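Local coordinates for ribonucleoside-diphosphate reductase (Pseudomonas aeruginosa, PDB 5IM3), which probably catalyses the reduction of ribonucleoside diphosphates to the deoxyribonucleotides needed for DNA synthesis, and binds the nucleotide dATP, at residues H247-M250 with A251-A255; E290-Q293 with Q294-Y297. All coordinates share one frame; numbering follows the deposited sequence.

Contact 1: residues H247-M250 with A251-A255; sequences HHEM and AELYA
Met-250 reaches over Tyr-254 because its CG lies beside its own backbone N (chi1 -71°) and the chain bends again at chi2 and chi3. SD therefore comes over one face of the tyrosine ring, 4.6 Å from the ring centroid and 18° off the normal, a Met-aromatic contact between residues one helical turn apart. CB of Met-250 lies 3.7 Å from CD2 of the same ring, while CE turns to CD1 of Leu-253, tight at 3.4 Å. A flexible thioether suits this place, since one chain can serve both the ring and the leucine. Leu-253 CD1 is also 3.7 Å from CG of Glu-249, so the aliphatic part of the glutamate packs while OE2 bonds weakly to Thr-246. Beneath the side chains, a type I turn from His-247 to Met-250 leads into helix 250-267: Ala-251 N bonds to His-248 O, and Tyr-254 N gives the first sound i to i+4 bond, 3.1 Å to Met-250 O. The tyrosine adds a polar end to this apolar group: its OH bonds to Asp-292, which probably helps fix the ring against which the sulfur rests.

Contact 2: residues E290-Q293 with Q294-Y297; sequences ERDQ and QFTY
Gln-294 N bonds to Arg-291 O at 3.2 Å, and Phe-295 N reaches Asp-292 O in a weak bond of 3.4 Å, so the chain keeps an i to i+3 pattern until Phe-295 turns to an extended backbone (psi 133°). The Arg-291 and Gln-294 side chains run side by side in the same direction. The glutamine, extended beyond CG, passes close to the arginine carbonyl: its CG is 3.3 Å from Arg-291 O. Length suits both positions, for the glutamine can lie along the arginine's backbone and the foot of its side chain, while the arginine carries its charge past it, to where NE makes a long, weak ion pair with Asp-288 and NH1 weak bonds to Ser-349 and Asn-346.

The 3-10 turn 290-293 is part of the linker between helices 280-286 and 297-307, and residues 294-297 belong to the ribonucleotide reductase all-alpha domain. Thr-296 is the N-cap of helix 297-307, and its OG1 accepts the N-H of Gly-299. Threonine fits there because its short hydroxyl side chain can reach forward to an N-H of the first helical turn.

On the buried side, Phe-295 CG stands beside its own N (chi1 -81°), which brings the ring edge to the Asp-292 backbone: CD2 is 3.4 Å from Asp-292 O, close to the ring plane. The two side chains cross at a slant, with carboxylate and ring planes 54° apart, and OD1 of Asp-292 makes only a loose approach of 4.1 Å to CE2 of Phe-295. OD1 bonds instead to Gln-320 NE2, and OD2 also has a partner elsewhere, which satisfies a buried acid. The phenyl group suits its apolar neighbours, meeting Phe-351 edge-to-face and packing on Pro-319 and Phe-323 of helix 319-330.

How the contacts relate
Contacts 1 and 2 lie in series along the chain, with centres about 14 Å apart, and each leads into a helix: 250-267 for the first, 297-307 for the second. Both are partly buried, but contact 1 is farther from the chain centre, about 32 Å against 19 Å, and includes exposed Ala-251 and Glu-252, whereas none of the touching residues of contact 2 is exposed. Both rest on backbone bonds; contact 1 adds sulfur, aliphatic and ring contacts, contact 2 a polar chain along a backbone and a ring edge at a carbonyl. Helices 219-239 and 319-330 touch both. The tyrosine-aspartate bond ties them together, and His-247 and His-248 pack against Glu-290.

Contact 1: residues H247-M250 with A251-A255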
ATOM      1  N   HIS A 247      34.872  55.150   1.406  1.00 77.28           N
ATOM      2  CA  HIS A 247      34.478  54.809   2.768  1.00 77.77           C
ATOM      3  C   HIS A 247      35.032  55.804   3.782  1.00 81.28           C
ATOM      4  O   HIS A 247      34.267  56.547   4.403  1.00 80.78           O
ATOM      5  CB  HIS A 247      34.930  53.395   3.129  1.00 77.23           C
ATOM      6  CG  HIS A 247      34.686  53.038   4.562  1.00 77.84           C
ATOM      7  ND1 HIS A 247      35.709  52.783   5.451  1.00 79.53           N
ATOM      8  CD2 HIS A 247      33.535  52.917   5.267  1.00 76.45           C
ATOM      9  CE1 HIS A 247      35.201  52.510   6.638  1.00 79.80           C
ATOM     10  NE2 HIS A 247      33.883  52.584   6.555  1.00 78.19           N
ATOM     11  N   HIS A 248      36.354  55.827   3.972  1.00 97.36           N
ATOM     12  CA  HIS A 248      36.934  56.727   4.964  1.00101.35           C
ATOM     13  C   HIS A 248      36.595  58.186   4.687  1.00 98.47           C
ATOM     14  O   HIS A 248      36.712  59.021   5.589  1.00 99.64           O
ATOM     15  CB  HIS A 248      38.450  56.540   5.026  1.00107.31           C
ATOM     16  CG  HIS A 248      38.868  55.284   5.726  1.00111.66           C
ATOM     17  ND1 HIS A 248      39.230  54.140   5.049  1.00112.00           N
ATOM     18  CD2 HIS A 248      38.967  54.989   7.044  1.00113.57           C
ATOM     19  CE1 HIS A 248      39.543  53.196   5.920  1.00113.05           C
ATOM     20  NE2 HIS A 248      39.392  53.686   7.137  1.00113.75           N
ATOM     21  N   GLU A 249      36.178  58.508   3.462  1.00 86.16           N
ATOM     22  CA  GLU A 249      35.652  59.835   3.176  1.00 84.44           C
ATOM     23  C   GLU A 249      34.336  60.093   3.900  1.00 79.96           C
ATOM     24  O   GLU A 249      33.941  61.255   4.050  1.00 80.20           O
ATOM     25  CB  GLU A 249      35.470  59.994   1.667  1.00 87.01           C
ATOM     26  CG  GLU A 249      35.584  61.419   1.162  1.00 91.96           C
ATOM     27  CD  GLU A 249      35.587  61.490  -0.355  1.00 93.59           C
ATOM     28  OE1 GLU A 249      34.963  62.418  -0.913  1.00 94.89           O
ATOM     29  OE2 GLU A 249      36.207  60.609  -0.990  1.00 92.84           O
ATOM     30  N   MET A 250      33.652  59.040   4.356  1.00 68.87           N
ATOM     31  CA  MET A 250      32.430  59.198   5.138  1.00 68.10           C
ATOM     32  C   MET A 250      32.690  59.739   6.534  1.00 65.81           C
ATOM     33  O   MET A 250      31.740  60.161   7.201  1.00 62.50           O
ATOM     34  CB  MET A 250      31.695  57.862   5.259  1.00 65.50           C
ATOM     35  CG  MET A 250      31.048  57.389   3.981  1.00 65.66           C
ATOM     36  SD  MET A 250      29.810  58.552   3.378  1.00 70.43           S
ATOM     37  CE  MET A 250      30.750  59.318   2.067  1.00 69.97           C
ATOM     38  N   ALA A 251      33.941  59.727   6.994  1.00 63.78           N
ATOM     39  CA  ALA A 251      34.240  60.254   8.320  1.00 66.01           C
ATOM     40  C   ALA A 251      33.789  61.701   8.460  1.00 66.24           C
ATOM     41  O   ALA A 251      33.438  62.136   9.563  1.00 66.16           O
ATOM     42  CB  ALA A 251      35.738  60.131   8.601  1.00 67.83           C
ATOM     43  N   GLU A 252      33.786  62.454   7.360  1.00 82.48           N
ATOM     44  CA  GLU A 252      33.369  63.847   7.371  1.00 88.34           C
ATOM     45  C   GLU A 252      32.070  64.091   6.611  1.00 86.33           C
ATOM     46  O   GLU A 252      31.456  65.148   6.794  1.00 88.93           O
ATOM     47  CB  GLU A 252      34.482  64.736   6.785  1.00 92.61           C
ATOM     48  CG  GLU A 252      35.803  64.693   7.562  1.00 98.25           C
ATOM     49  CD  GLU A 252      36.641  63.462   7.251  1.00100.43           C
ATOM     50  OE1 GLU A 252      36.430  62.845   6.184  1.00 99.91           O
ATOM     51  OE2 GLU A 252      37.518  63.114   8.072  1.00102.46           O
ATOM     52  N   LEU A 253      31.622  63.147   5.789  1.00 76.11           N
ATOM     53  CA  LEU A 253      30.443  63.360   4.962  1.00 74.31           C
ATOM     54  C   LEU A 253      29.154  62.878   5.610  1.00 69.29           C
ATOM     55  O   LEU A 253      28.076  63.366   5.250  1.00 68.39           O
ATOM     56  CB  LEU A 253      30.619  62.662   3.611  1.00 73.68           C
ATOM     57  CG  LEU A 253      31.666  63.324   2.713  1.00 75.76           C
ATOM     58  CD1 LEU A 253      32.073  62.404   1.582  1.00 75.28           C
ATOM     59  CD2 LEU A 253      31.127  64.628   2.159  1.00 77.91           C
ATOM     60  N   TYR A 254      29.231  61.939   6.553  1.00 66.17           N
ATOM     61  CA  TYR A 254      28.022  61.488   7.234  1.00 64.91           C
ATOM     62  C   TYR A 254      27.380  62.626   8.016  1.00 64.97           C
ATOM     63  O   TYR A 254      26.150  62.717   8.095  1.00 64.71           O
ATOM     64  CB  TYR A 254      28.347  60.317   8.163  1.00 65.11           C
ATOM     65  CG  TYR A 254      27.876  58.971   7.659  1.00 65.89           C
ATOM     66  CD1 TYR A 254      26.553  58.768   7.277  1.00 63.61           C
ATOM     67  CD2 TYR A 254      28.754  57.900   7.568  1.00 66.80           C
ATOM     68  CE1 TYR A 254      26.123  57.540   6.816  1.00 63.32           C
ATOM     69  CE2 TYR A 254      28.331  56.665   7.109  1.00 65.66           C
ATOM     70  CZ  TYR A 254      27.015  56.491   6.736  1.00 64.80           C
ATOM     71  OH  TYR A 254      26.587  55.265   6.279  1.00 64.78           O
ATOM     72  N   ALA A 255      28.199  63.507   8.594  1.00 64.92           N
ATOM     73  CA  ALA A 255      27.662  64.643   9.333  1.00 65.82           C
ATOM     74  C   ALA A 255      27.053  65.680   8.400  1.00 67.94           C
ATOM     75  O   ALA A 255      26.079  66.346   8.767  1.00 66.72           O
ATOM     76  CB  ALA A 255      28.758  65.277  10.187  1.00 67.13           C
TER

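Contact 2: residues E290-Q293 with Q294-Y297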
ATOM      1  N   GLU A 290      32.752  53.755  10.569  1.00 71.92           N
ATOM      2  CA  GLU A 290      33.396  52.447  10.528  1.00 73.08           C
ATOM      3  C   GLU A 290      32.408  51.304  10.728  1.00 70.31           C
ATOM      4  O   GLU A 290      32.711  50.169  10.350  1.00 70.97           O
ATOM      5  CB  GLU A 290      34.496  52.371  11.585  1.00 75.64           C
ATOM      6  CG  GLU A 290      35.775  53.114  11.208  1.00 80.55           C
ATOM      7  CD  GLU A 290      36.567  52.420  10.108  1.00 82.57           C
ATOM      8  OE1 GLU A 290      36.183  51.303   9.701  1.00 82.75           O
ATOM      9  OE2 GLU A 290      37.582  52.988   9.653  1.00 86.13           O
ATOM     10  N   ARG A 291      31.238  51.567  11.310  1.00 67.59           N
ATOM     11  CA  ARG A 291      30.271  50.496  11.519  1.00 68.04           C
ATOM     12  C   ARG A 291      29.640  50.013  10.221  1.00 65.61           C
ATOM     13  O   ARG A 291      28.963  48.980  10.231  1.00 65.16           O
ATOM     14  CB  ARG A 291      29.196  50.957  12.503  1.00 65.77           C
ATOM     15  CG  ARG A 291      29.793  51.547  13.771  1.00 69.25           C
ATOM     16  CD  ARG A 291      28.783  51.662  14.892  1.00 68.15           C
ATOM     17  NE  ARG A 291      29.324  52.412  16.021  1.00 70.24           N
ATOM     18  CZ  ARG A 291      28.733  52.513  17.205  1.00 71.43           C
ATOM     19  NH1 ARG A 291      27.577  51.901  17.426  1.00 71.56           N
ATOM     20  NH2 ARG A 291      29.300  53.220  18.173  1.00 74.26           N
ATOM     21  N   ASP A 292      29.855  50.717   9.107  1.00 70.73           N
ATOM     22  CA  ASP A 292      29.453  50.189   7.808  1.00 72.19           C
ATOM     23  C   ASP A 292      30.237  48.933   7.451  1.00 71.70           C
ATOM     24  O   ASP A 292      29.743  48.082   6.702  1.00 69.73           O
ATOM     25  CB  ASP A 292      29.644  51.251   6.724  1.00 74.92           C
ATOM     26  CG  ASP A 292      28.500  52.243   6.666  1.00 77.51           C
ATOM     27  OD1 ASP A 292      27.600  52.175   7.531  1.00 77.17           O
ATOM     28  OD2 ASP A 292      28.501  53.096   5.754  1.00 79.01           O
ATOM     29  N   GLN A 293      31.458  48.799   7.972  1.00 73.46           N
ATOM     30  CA  GLN A 293      32.274  47.625   7.695  1.00 75.20           C
ATOM     31  C   GLN A 293      31.709  46.355   8.321  1.00 73.77           C
ATOM     32  O   GLN A 293      32.155  45.259   7.965  1.00 74.47           O
ATOM     33  CB  GLN A 293      33.704  47.854   8.198  1.00 78.23           C
ATOM     34  CG  GLN A 293      34.351  49.154   7.720  1.00 78.50           C
ATOM     35  CD  GLN A 293      34.437  49.250   6.207  1.00 79.15           C
ATOM     36  OE1 GLN A 293      33.444  49.528   5.537  1.00 79.94           O
ATOM     37  NE2 GLN A 293      35.626  49.017   5.664  1.00 81.72           N
ATOM     38  N   GLN A 294      30.740  46.474   9.232  1.00 64.97           N
ATOM     39  CA  GLN A 294      30.191  45.312   9.919  1.00 64.70           C
ATOM     40  C   GLN A 294      29.264  44.485   9.039  1.00 61.69           C
ATOM     41  O   GLN A 294      28.998  43.325   9.364  1.00 62.06           O
ATOM     42  CB  GLN A 294      29.421  45.754  11.168  1.00 63.59           C
ATOM     43  CG  GLN A 294      30.232  46.587  12.148  1.00 65.97           C
ATOM     44  CD  GLN A 294      29.373  47.227  13.220  1.00 65.42           C
ATOM     45  OE1 GLN A 294      28.143  47.137  13.184  1.00 63.07           O
ATOM     46  NE2 GLN A 294      30.016  47.883  14.179  1.00 66.77           N
ATOM     47  N   PHE A 295      28.784  45.045   7.933  1.00 60.32           N
ATOM     48  CA  PHE A 295      27.677  44.453   7.197  1.00 58.73           C
ATOM     49  C   PHE A 295      28.112  43.236   6.394  1.00 59.93           C
ATOM     50  O   PHE A 295      29.125  43.268   5.687  1.00 61.08           O
ATOM     51  CB  PHE A 295      27.053  45.482   6.256  1.00 58.46           C
ATOM     52  CG  PHE A 295      26.097  46.416   6.930  1.00 58.75           C
ATOM     53  CD1 PHE A 295      24.870  45.962   7.381  1.00 57.55           C
ATOM     54  CD2 PHE A 295      26.418  47.751   7.102  1.00 57.47           C
ATOM     55  CE1 PHE A 295      23.985  46.818   7.999  1.00 55.04           C
ATOM     56  CE2 PHE A 295      25.537  48.612   7.720  1.00 57.39           C
ATOM     57  CZ  PHE A 295      24.320  48.146   8.169  1.00 56.27           C
ATOM     58  N   THR A 296      27.335  42.164   6.508  1.00 62.66           N
ATOM     59  CA  THR A 296      27.373  41.082   5.543  1.00 64.24           C
ATOM     60  C   THR A 296      26.618  41.498   4.284  1.00 65.93           C
ATOM     61  O   THR A 296      25.813  42.435   4.292  1.00 63.20           O
ATOM     62  CB  THR A 296      26.750  39.814   6.126  1.00 64.74           C
ATOM     63  OG1 THR A 296      25.360  40.046   6.398  1.00 64.55           O
ATOM     64  CG2 THR A 296      27.451  39.414   7.415  1.00 65.81           C
ATOM     65  N   TYR A 297      26.890  40.788   3.189  1.00 68.51           N
ATOM     66  CA  TYR A 297      26.224  41.099   1.928  1.00 69.36           C
ATOM     67  C   TYR A 297      24.714  40.941   2.054  1.00 68.00           C
ATOM     68  O   TYR A 297      23.947  41.770   1.548  1.00 66.00           O
ATOM     69  CB  TYR A 297      26.775  40.207   0.818  1.00 73.61           C
ATOM     70  CG  TYR A 297      26.205  40.494  -0.550  1.00 75.24           C
ATOM     71  CD1 TYR A 297      26.230  41.779  -1.078  1.00 75.34           C
ATOM     72  CD2 TYR A 297      25.662  39.477  -1.324  1.00 77.06           C
ATOM     73  CE1 TYR A 297      25.717  42.046  -2.333  1.00 76.10           C
ATOM     74  CE2 TYR A 297      25.148  39.734  -2.582  1.00 78.52           C
ATOM     75  CZ  TYR A 297      25.179  41.020  -3.081  1.00 78.15           C
ATOM     76  OH  TYR A 297      24.670  41.284  -4.331  1.00 79.68           O
TER